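Local coordinates for protein orotate phosphoribosyltransferase (PDB 2YZK) that probably catalyses the magnesium-dependent transfer of a ribosyl phosphate group from 5-phosphoribose 1-diphosphate to orotate, giving orotidine monophosphate on the way to UMP, at residues 36-39 with 40-43; 124-127 with 128-132; 166-169 with 170-174. All coordinates share one frame; numbering follows the deposited sequence.

Contact 1 of 3, residues 36-39 with 40-43; sequences GDES and SYSV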
loop_
_atom_site.group_PDB
_atom_site.type_symbol
_atom_site.label_atom_id
_atom_site.label_comp_id
_atom_site.label_asym_id
_atom_site.label_seq_id
_atom_site.Cartn_x
_atom_site.Cartn_y
_atom_site.Cartn_z
ATOM N N GLY A 36 11.862 0.288 -4.233
ATOM C CA GLY A 36 12.506 1.407 -4.900
ATOM C C GLY A 36 13.286 1.073 -6.162
ATOM O O GLY A 36 14.080 1.887 -6.625
ATOM N N ASP A 37 13.070 -0.115 -6.718
ATOM C CA ASP A 37 13.760 -0.527 -7.942
ATOM C C ASP A 37 12.844 -1.470 -8.720
ATOM O O ASP A 37 12.568 -2.578 -8.267
ATOM C CB ASP A 37 15.073 -1.235 -7.589
ATOM C CG ASP A 37 15.920 -1.540 -8.808
ATOM O OD1 ASP A 37 16.323 -0.586 -9.516
ATOM O OD2 ASP A 37 16.184 -2.734 -9.061
ATOM N N GLU A 38 12.374 -1.034 -9.886
ATOM C CA GLU A 38 11.467 -1.853 -10.686
ATOM C C GLU A 38 12.040 -3.242 -10.950
ATOM O O GLU A 38 11.322 -4.233 -10.894
ATOM C CB GLU A 38 11.143 -1.149 -12.013
ATOM C CG GLU A 38 10.101 -1.853 -12.897
ATOM C CD GLU A 38 10.657 -3.051 -13.660
ATOM O OE1 GLU A 38 11.858 -3.041 -14.001
ATOM O OE2 GLU A 38 9.888 -3.997 -13.937
ATOM N N SER A 39 13.337 -3.315 -11.217
ATOM C CA SER A 39 13.960 -4.602 -11.484
ATOM C C SER A 39 13.758 -5.541 -10.303
ATOM O O SER A 39 13.409 -6.711 -10.473
ATOM C CB SER A 39 15.457 -4.424 -11.749
ATOM O OG SER A 39 16.098 -5.680 -11.868
ATOM N N SER A 40 13.961 -5.009 -9.104
ATOM C CA SER A 40 13.832 -5.793 -7.887
ATOM C C SER A 40 12.404 -6.172 -7.533
ATOM O O SER A 40 12.128 -7.341 -7.249
ATOM C CB SER A 40 14.481 -5.039 -6.723
ATOM O OG SER A 40 15.853 -4.803 -7.002
ATOM N N TYR A 41 11.482 -5.216 -7.542
ATOM C CA TYR A 41 10.124 -5.593 -7.182
ATOM C C TYR A 41 9.465 -6.486 -8.226
ATOM O O TYR A 41 8.592 -7.283 -7.889
ATOM C CB TYR A 41 9.253 -4.365 -6.829
ATOM C CG TYR A 41 8.835 -3.417 -7.937
ATOM C CD1 TYR A 41 8.064 -3.849 -9.015
ATOM C CD2 TYR A 41 9.113 -2.056 -7.837
ATOM C CE1 TYR A 41 7.572 -2.940 -9.967
ATOM C CE2 TYR A 41 8.631 -1.144 -8.770
ATOM C CZ TYR A 41 7.859 -1.589 -9.833
ATOM O OH TYR A 41 7.382 -0.677 -10.749
ATOM N N SER A 42 9.900 -6.385 -9.479
ATOM C CA SER A 42 9.328 -7.228 -10.521
ATOM C C SER A 42 9.725 -8.683 -10.305
ATOM O O SER A 42 8.918 -9.589 -10.522
ATOM C CB SER A 42 9.780 -6.766 -11.904
ATOM O OG SER A 42 9.067 -5.604 -12.286
ATOM N N VAL A 43 10.965 -8.905 -9.879
ATOM C CA VAL A 43 11.436 -10.260 -9.612
ATOM C C VAL A 43 10.611 -10.815 -8.453
ATOM O O VAL A 43 10.147 -11.957 -8.486
ATOM C CB VAL A 43 12.939 -10.268 -9.222
ATOM C CG1 VAL A 43 13.358 -11.657 -8.767
ATOM C CG2 VAL A 43 13.782 -9.834 -10.407
#
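Asp37 caps the N-terminal end of helix 38-58 through Ser40, a local contact within the first turn. As N-cap, Asp37 takes two bonds on OD2. Ser40 OG gives a bond of 2.9 Å to Asp37 OD2, on the anti lone pair. Ser40 N reaches the same Asp37 OD2 at 3.2 Å from above the carboxylate plane. The Asp37 side chain turns to the carbonyl side (chi1 -173°), and this brings OD2 within reach of Ser40. Tyr41 N bonds to Asp37 O at 2.9 Å.

Tyr41 lays a ring face against the backbone of Glu38. Glu38 CA sits 3.7 Å from the Tyr41 ring centroid, a CH-pi contact. The carboxylate of Glu38 folds past the ring toward Ser42, its plane steeply inclined to the ring. Ser42 OG and Glu38 OE2 are modelled at 2.4 Å, too short to be read literally. Tyr41 OH bonds to Lys82 O of the second subunit. Trp72 and Met75 touch the ring, as does Leu78 of the second subunit. The first turn is tied to the dimer interface. The carboxylate of Asp37 occupies the positive end of the helix dipole, which would probably favour its charged form.

Contact 2 of 3, residues 124-127 with 128-132; sequences KSIE and VLRSN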
loop_
_atom_site.group_PDB
_atom_site.type_symbol
_atom_site.label_atom_id
_atom_site.label_comp_id
_atom_site.label_asym_id
_atom_site.label_seq_id
_atom_site.Cartn_x
_atom_site.Cartn_y
_atom_site.Cartn_z
ATOM N N LYS A 124 -4.463 -11.924 12.840
ATOM C CA LYS A 124 -5.440 -10.872 13.109
ATOM C C LYS A 124 -6.202 -10.504 11.837
ATOM O O LYS A 124 -7.418 -10.307 11.868
ATOM C CB LYS A 124 -4.747 -9.626 13.682
ATOM C CG LYS A 124 -4.218 -9.808 15.099
ATOM C CD LYS A 124 -3.693 -8.498 15.685
ATOM C CE LYS A 124 -3.383 -8.641 17.169
ATOM N NZ LYS A 124 -3.096 -7.331 17.839
ATOM N N SER A 125 -5.495 -10.425 10.715
ATOM C CA SER A 125 -6.140 -10.085 9.451
ATOM C C SER A 125 -7.117 -11.185 9.052
ATOM O O SER A 125 -8.196 -10.906 8.518
ATOM C CB SER A 125 -5.088 -9.891 8.354
ATOM O OG SER A 125 -4.196 -8.849 8.707
ATOM N N ILE A 126 -6.737 -12.435 9.312
ATOM C CA ILE A 126 -7.590 -13.572 8.989
ATOM C C ILE A 126 -8.883 -13.507 9.800
ATOM O O ILE A 126 -9.968 -13.765 9.278
ATOM C CB ILE A 126 -6.889 -14.912 9.300
ATOM C CG1 ILE A 126 -5.596 -15.032 8.491
ATOM C CG2 ILE A 126 -7.827 -16.070 8.979
ATOM C CD1 ILE A 126 -5.791 -15.295 6.998
ATOM N N GLU A 127 -8.770 -13.164 11.079
ATOM C CA GLU A 127 -9.958 -13.077 11.921
ATOM C C GLU A 127 -10.920 -12.000 11.421
ATOM O O GLU A 127 -12.134 -12.206 11.397
ATOM C CB GLU A 127 -9.564 -12.827 13.380
ATOM C CG GLU A 127 -8.804 -13.999 13.996
ATOM C CD GLU A 127 -8.509 -13.815 15.473
ATOM O OE1 GLU A 127 -7.916 -12.775 15.840
ATOM O OE2 GLU A 127 -8.863 -14.713 16.270
ATOM N N VAL A 128 -10.381 -10.857 11.006
ATOM C CA VAL A 128 -11.212 -9.774 10.489
ATOM C C VAL A 128 -11.907 -10.225 9.202
ATOM O O VAL A 128 -13.100 -9.999 9.015
ATOM C CB VAL A 128 -10.361 -8.516 10.206
ATOM C CG1 VAL A 128 -11.204 -7.444 9.537
ATOM C CG2 VAL A 128 -9.791 -7.988 11.510
ATOM N N LEU A 129 -11.161 -10.874 8.316
ATOM C CA LEU A 129 -11.742 -11.354 7.070
ATOM C C LEU A 129 -12.863 -12.369 7.301
ATOM O O LEU A 129 -13.944 -12.245 6.722
ATOM C CB LEU A 129 -10.653 -11.987 6.204
ATOM C CG LEU A 129 -9.678 -10.996 5.578
ATOM C CD1 LEU A 129 -8.447 -11.732 5.082
ATOM C CD2 LEU A 129 -10.371 -10.268 4.438
ATOM N N ARG A 130 -12.606 -13.363 8.149
ATOM C CA ARG A 130 -13.598 -14.404 8.415
ATOM C C ARG A 130 -14.859 -13.875 9.082
ATOM O O ARG A 130 -15.957 -14.396 8.854
ATOM C CB ARG A 130 -12.979 -15.518 9.263
ATOM C CG ARG A 130 -11.991 -16.360 8.477
ATOM C CD ARG A 130 -11.444 -17.518 9.274
ATOM N NE ARG A 130 -10.587 -18.359 8.447
ATOM C CZ ARG A 130 -9.731 -19.258 8.918
ATOM N NH1 ARG A 130 -9.606 -19.442 10.227
ATOM N NH2 ARG A 130 -8.989 -19.964 8.076
ATOM N N SER A 131 -14.703 -12.837 9.896
ATOM C CA SER A 131 -15.833 -12.235 10.590
ATOM C C SER A 131 -16.643 -11.327 9.672
ATOM O O SER A 131 -17.780 -10.970 9.987
ATOM C CB SER A 131 -15.345 -11.426 11.797
ATOM O OG SER A 131 -14.740 -12.270 12.760
ATOM N N ASN A 132 -16.063 -10.959 8.535
ATOM C CA ASN A 132 -16.755 -10.083 7.602
ATOM C C ASN A 132 -17.252 -10.769 6.335
ATOM O O ASN A 132 -17.471 -10.116 5.315
ATOM C CB ASN A 132 -15.866 -8.884 7.254
ATOM C CG ASN A 132 -15.823 -7.851 8.371
ATOM O OD1 ASN A 132 -16.776 -7.101 8.573
ATOM N ND2 ASN A 132 -14.721 -7.820 9.112
#
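Val128 N to Lys124 O, Leu129 N to Ser125 O and Arg130 N to Ile126 O are successive i to i+4 bonds in the last turns of helix 120-131. The Arg130 N bond to Ile126 O is 2.9 Å long. Ser131 closes the series twice over. Its N reaches Glu127 O at 3.0 Å, and Ser131 OG reaches Glu127 O at 2.9 Å from the opposite face of the carbonyl plane. With OG beside the backbone N (chi1 -64°), the hydroxyl faces back up the helix. Asn132 ND2 then bonds to Val128 O at 2.7 Å, just past the helix end.

The side chains of Ile126 and Arg130 run alongside each other. Ile126 CG2 rests over one face of the guanidinium, offset toward its rim, 3.6 Å from Arg130 NE. The extended arginine carries its NH groups on to Met156 O and Val136 O, which help fix the plane of the guanidinium. On the inner side, Leu129 CG packs 3.3 Å from Ser125 O and its side chain meets strands 61-65 and 108-113. An amphipathic helix laid on a parallel sheet in this way is characteristic of the Rossmann-like core of type I phosphoribosyltransferases.

Contact 3 of 3, residues 166-169 with 170-174; sequences LKTI and LEKLG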
loop_
_atom_site.group_PDB
_atom_site.type_symbol
_atom_site.label_atom_id
_atom_site.label_comp_id
_atom_site.label_asym_id
_atom_site.label_seq_id
_atom_site.Cartn_x
_atom_site.Cartn_y
_atom_site.Cartn_z
ATOM N N LEU A 166 14.235 -17.128 5.809
ATOM C CA LEU A 166 15.396 -16.365 6.236
ATOM C C LEU A 166 16.622 -17.265 6.277
ATOM O O LEU A 166 17.706 -16.876 5.840
ATOM C CB LEU A 166 15.135 -15.766 7.622
ATOM C CG LEU A 166 16.309 -15.045 8.288
ATOM C CD1 LEU A 166 16.766 -13.886 7.415
ATOM C CD2 LEU A 166 15.882 -14.553 9.666
ATOM N N LYS A 167 16.450 -18.480 6.791
ATOM C CA LYS A 167 17.561 -19.419 6.879
ATOM C C LYS A 167 18.187 -19.661 5.507
ATOM O O LYS A 167 19.408 -19.638 5.364
ATOM C CB LYS A 167 17.096 -20.752 7.478
ATOM C CG LYS A 167 18.217 -21.773 7.647
ATOM C CD LYS A 167 17.724 -23.065 8.303
ATOM C CE LYS A 167 16.679 -23.769 7.440
ATOM N NZ LYS A 167 17.186 -24.061 6.065
ATOM N N THR A 168 17.352 -19.891 4.499
ATOM C CA THR A 168 17.852 -20.135 3.153
ATOM C C THR A 168 18.565 -18.912 2.582
ATOM O O THR A 168 19.599 -19.040 1.933
ATOM C CB THR A 168 16.708 -20.554 2.205
ATOM O OG1 THR A 168 16.186 -21.821 2.632
ATOM C CG2 THR A 168 17.213 -20.677 0.771
ATOM N N ILE A 169 18.020 -17.726 2.830
ATOM C CA ILE A 169 18.643 -16.503 2.331
ATOM C C ILE A 169 20.011 -16.267 2.968
ATOM O O ILE A 169 20.960 -15.909 2.277
ATOM C CB ILE A 169 17.753 -15.267 2.593
ATOM C CG1 ILE A 169 16.487 -15.349 1.739
ATOM C CG2 ILE A 169 18.517 -13.982 2.280
ATOM C CD1 ILE A 169 15.365 -14.403 2.158
ATOM N N LEU A 170 20.116 -16.472 4.276
ATOM C CA LEU A 170 21.389 -16.250 4.953
ATOM C C LEU A 170 22.444 -17.256 4.502
ATOM O O LEU A 170 23.618 -16.912 4.358
ATOM C CB LEU A 170 21.212 -16.303 6.475
ATOM C CG LEU A 170 20.338 -15.191 7.072
ATOM C CD1 LEU A 170 20.349 -15.289 8.592
ATOM C CD2 LEU A 170 20.853 -13.820 6.631
ATOM N N GLU A 171 22.025 -18.497 4.276
ATOM C CA GLU A 171 22.942 -19.534 3.818
ATOM C C GLU A 171 23.488 -19.172 2.437
ATOM O O GLU A 171 24.694 -19.251 2.191
ATOM C CB GLU A 171 22.225 -20.886 3.755
ATOM C CG GLU A 171 22.876 -21.880 2.804
ATOM C CD GLU A 171 22.135 -23.202 2.733
ATOM O OE1 GLU A 171 22.346 -24.054 3.623
ATOM O OE2 GLU A 171 21.333 -23.385 1.789
ATOM N N LYS A 172 22.595 -18.768 1.537
ATOM C CA LYS A 172 22.991 -18.392 0.182
ATOM C C LYS A 172 23.977 -17.233 0.162
ATOM O O LYS A 172 24.858 -17.170 -0.699
ATOM C CB LYS A 172 21.760 -18.018 -0.652
ATOM C CG LYS A 172 21.252 -19.127 -1.557
ATOM C CD LYS A 172 20.682 -20.292 -0.771
ATOM C CE LYS A 172 20.334 -21.450 -1.698
ATOM N NZ LYS A 172 19.435 -21.022 -2.809
ATOM N N LEU A 173 23.833 -16.315 1.112
ATOM C CA LEU A 173 24.714 -15.159 1.177
ATOM C C LEU A 173 25.984 -15.432 1.982
ATOM O O LEU A 173 26.818 -14.542 2.144
ATOM C CB LEU A 173 23.956 -13.961 1.762
ATOM C CG LEU A 173 22.762 -13.492 0.915
ATOM C CD1 LEU A 173 21.985 -12.396 1.636
ATOM C CD2 LEU A 173 23.267 -12.992 -0.427
ATOM N N GLY A 174 26.132 -16.662 2.468
ATOM C CA GLY A 174 27.312 -17.017 3.248
ATOM C C GLY A 174 27.448 -16.116 4.459
ATOM O O GLY A 174 28.531 -15.612 4.778
#
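Leu166 starts the final helix, 166-172, and meets Leu170 obliquely one turn on. A first torsion of 174° swings the branch of Leu166 along the helix toward Leu170, and Leu166 CD1 lies 3.8 Å from Leu170 CG. Leu166 also touches Arg145, a predicted orotate-binding residue. With only an alanine's methyl in place of the Leu170 isobutyl group, Leu166 CD1 would probably lose this neighbour and a gap would open beside it.

Lys167 contributes mainly through its backbone, where Lys167 O accepts from Glu171 N at 3.1 Å. Thr168 and Lys172 extend together, one turn apart. Thr168 CG2 meets Lys172 CD at 3.8 Å, while Thr168 OG1 bonds to Thr165 OG1. Lys172 is bent at its second torsion (chi2 67°), which brings CD to 3.2 Å from Thr168 O.

Ile169 flanks Leu173. Ile169 CG2 is 3.9 Å from Leu173 CD1, and both side chains touch helix 2-9. Leu173 N bonds to Ile169 O at 3.1 Å. The helix then ends at Gly174. Its positive phi (58°) favours glycine. With two bonds back into the last turn, one of 3.0 Å from Gly174 N to Glu171 O, this is a Schellman motif, the classic C-terminal close of an alpha helix.

How the contacts relate
The three contacts follow one another along the chain and do not touch. Contact 1 begins a helix, whereas contacts 2 and 3 each run out to a helix end. Contacts 1 and 3 are the nearer pair, with centres about 20 Å apart, and helix 2-9 touches both. Contact 2 lies across the chain's centre, about 30 Å from contact 1 and 33 Å from contact 3 between centres. Contacts 2 and 3 come close to predicted substrate-binding residues. Between side chains, Lys124 is about 5 Å from Lys92 and Thr120, and Leu166 about 4 Å from Arg145, the orotate residue. Contact 1 stands farther off, Tyr41 about 11 Å from Asp114. Lys92, Thr120 and Asp114 probably bind 5-phosphoribose 1-diphosphate, shared between subunits.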